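Local coordinates for oligopeptide-binding protein AppA (Bacillus subtilis, PDB 1XOC) that binds oligopeptides such as tetra- and pentapeptides as the substrate-capturing component of an ABC-type oligopeptide permease that serves sporulation and genetic competence, at residues 278-283 with 340-345. Numbering follows the deposited sequence.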
loop_
_atom_site.group_PDB
_atom_site.type_symbol
_atom_site.label_atom_id
_atom_site.label_comp_id
_atom_site.label_asym_id
_atom_site.label_seq_id
_atom_site.Cartn_x
_atom_site.Cartn_y
_atom_site.Cartn_z
ATOM N N PHE A 278 -0.897 22.572 10.583
ATOM C CA PHE A 278 -0.084 22.023 9.505
ATOM C C PHE A 278 -0.384 22.623 8.145
ATOM O O PHE A 278 0.092 22.122 7.158
ATOM C CB PHE A 278 -0.245 20.497 9.451
ATOM C CG PHE A 278 0.038 19.823 10.758
ATOM C CD1 PHE A 278 1.229 20.060 11.416
ATOM C CD2 PHE A 278 -0.889 18.970 11.344
ATOM C CE1 PHE A 278 1.495 19.489 12.633
ATOM C CE2 PHE A 278 -0.625 18.379 12.553
ATOM C CZ PHE A 278 0.574 18.635 13.207
ATOM N N LYS A 279 -1.123 23.726 8.098
ATOM C CA LYS A 279 -1.439 24.346 6.824
ATOM C C LYS A 279 -0.263 25.110 6.184
ATOM O O LYS A 279 -0.149 25.163 4.956
ATOM C CB LYS A 279 -2.648 25.263 6.988
ATOM C CG LYS A 279 -3.944 24.504 7.192
ATOM C CD LYS A 279 -5.127 25.469 7.363
ATOM C CE LYS A 279 -6.442 24.723 7.602
ATOM N NZ LYS A 279 -7.577 25.661 7.859
ATOM N N ASP A 280 0.599 25.700 7.017
ATOM C CA ASP A 280 1.724 26.520 6.551
ATOM C C ASP A 280 2.887 25.630 6.139
ATOM O O ASP A 280 3.399 24.851 6.946
ATOM C CB ASP A 280 2.169 27.477 7.664
ATOM C CG ASP A 280 3.224 28.503 7.216
ATOM O OD1 ASP A 280 3.696 28.474 6.062
ATOM O OD2 ASP A 280 3.585 29.367 8.048
ATOM N N LYS A 281 3.304 25.750 4.883
ATOM C CA LYS A 281 4.470 25.033 4.372
ATOM C C LYS A 281 5.702 25.226 5.258
ATOM O O LYS A 281 6.454 24.283 5.484
ATOM C CB LYS A 281 4.806 25.520 2.964
ATOM C CG LYS A 281 6.071 24.921 2.378
ATOM C CD LYS A 281 6.328 25.412 0.957
ATOM C CE LYS A 281 7.183 26.653 0.939
ATOM N NZ LYS A 281 7.440 27.128 -0.444
ATOM N N LYS A 282 5.928 26.454 5.729
ATOM C CA LYS A 282 7.133 26.733 6.518
ATOM C C LYS A 282 7.135 25.972 7.847
ATOM O O LYS A 282 8.189 25.511 8.303
ATOM C CB LYS A 282 7.326 28.235 6.743
ATOM C CG LYS A 282 8.774 28.570 7.006
ATOM C CD LYS A 282 9.078 30.035 6.804
ATOM C CE LYS A 282 8.994 30.753 8.099
ATOM N NZ LYS A 282 9.917 30.084 9.026
ATOM N N VAL A 283 5.954 25.809 8.441
ATOM C CA VAL A 283 5.808 25.001 9.656
ATOM C C VAL A 283 6.144 23.530 9.367
ATOM O O VAL A 283 6.914 22.921 10.110
ATOM C CB VAL A 283 4.395 25.162 10.288
ATOM C CG1 VAL A 283 4.101 24.085 11.358
ATOM C CG2 VAL A 283 4.262 26.568 10.881
ATOM N N ALA A 340 9.500 30.585 14.716
ATOM C CA ALA A 340 9.390 31.981 15.152
ATOM C C ALA A 340 9.026 32.869 13.971
ATOM O O ALA A 340 8.107 33.686 14.062
ATOM C CB ALA A 340 10.690 32.435 15.793
ATOM N N GLU A 341 9.740 32.699 12.860
ATOM C CA GLU A 341 9.427 33.413 11.609
ATOM C C GLU A 341 7.981 33.161 11.153
ATOM O O GLU A 341 7.341 34.059 10.607
ATOM C CB GLU A 341 10.408 33.016 10.490
ATOM C CG GLU A 341 11.789 33.669 10.602
ATOM C CD GLU A 341 12.886 32.976 9.769
ATOM O OE1 GLU A 341 12.587 32.026 8.999
ATOM O OE2 GLU A 341 14.064 33.402 9.899
ATOM N N ALA A 342 7.474 31.951 11.391
ATOM C CA ALA A 342 6.093 31.588 11.052
ATOM C C ALA A 342 5.056 32.045 12.085
ATOM O O ALA A 342 3.878 31.713 11.961
ATOM C CB ALA A 342 5.977 30.088 10.823
ATOM N N GLY A 343 5.482 32.791 13.104
ATOM C CA GLY A 343 4.563 33.372 14.086
ATOM C C GLY A 343 4.410 32.621 15.398
ATOM O O GLY A 343 3.644 33.044 16.263
ATOM N N TRP A 344 5.138 31.519 15.563
ATOM C CA TRP A 344 5.032 30.698 16.767
ATOM C C TRP A 344 6.093 31.081 17.789
ATOM O O TRP A 344 7.286 31.105 17.481
ATOM C CB TRP A 344 5.140 29.207 16.417
ATOM C CG TRP A 344 3.960 28.721 15.686
ATOM C CD1 TRP A 344 3.807 28.658 14.328
ATOM C CD2 TRP A 344 2.729 28.245 16.251
ATOM N NE1 TRP A 344 2.560 28.172 14.016
ATOM C CE2 TRP A 344 1.880 27.906 15.174
ATOM C CE3 TRP A 344 2.270 28.052 17.558
ATOM C CZ2 TRP A 344 0.589 27.404 15.365
ATOM C CZ3 TRP A 344 0.985 27.549 17.749
ATOM C CH2 TRP A 344 0.165 27.218 16.651
ATOM N N LYS A 345 5.652 31.414 18.998
ATOM C CA LYS A 345 6.555 31.557 20.131
ATOM C C LYS A 345 5.774 31.332 21.415
ATOM O O LYS A 345 4.566 31.537 21.453
ATOM C CB LYS A 345 7.244 32.929 20.115
ATOM C CG LYS A 345 6.470 34.066 20.726
ATOM C CD LYS A 345 7.368 35.307 20.920
ATOM C CE LYS A 345 7.732 35.977 19.576
ATOM N NZ LYS A 345 8.640 35.170 18.688
HETATM O O HOH W 1 2.310 30.342 10.065
#
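The carbonyl oxygen of Ala342 is gripped twice. A water lies 2.8 Å from Ala342 O and donates to it, and Lys355 NZ adds a second hydrogen bond. The same water donates to Asp280 OD2 at 2.6 Å, so it bridges the two segments. Asp280 is the N-cap of helix 281-289. With CG anti to its own backbone N (chi1 -173°), the carboxylate lies beside the carbonyl carbon, where OD1 accepts from Lys282 N at 3.0 Å. That N-H reaches OD1 from above the carboxylate plane, 65° out of it. One carboxylate oxygen thus caps the helix while the other holds the bridging water. The methyl of Ala342 sits close by, with CB 3.7 Å from Asp280 OD2.

The side chain of Lys282 reaches across beside this site. It bends at chi3 (95°) and chi4, which carries CE and NZ over CB of Glu341. Lys282 NZ has its stronger polar partner in Met338 O, one turn before Glu341 in helix 332-341. The salt bridge from Lys282 NZ to Glu341 OE1 is weak, at 3.3 Å, and the two side chains cross at about a right angle. The other carboxylate oxygen, Glu341 OE2, takes a hydrogen bond from Gln337 NE2.

Next to these polar groups, Val283 makes the apolar part. Its CG2 packs on Ala342 CB at 3.9 Å. CG2 also approaches the NE1-CD1 side of the Trp344 ring obliquely, and the two side chains cross at about a right angle. Gly343 takes a positive phi and ends helix 332-341 in a Schellman motif, after which the chain turns to Trp344.

The contact therefore joins the N-terminus of helix 281-289 to the C-terminus of helix 332-341. Val283 and Trp344 both touch Phe360 of strand 358-367.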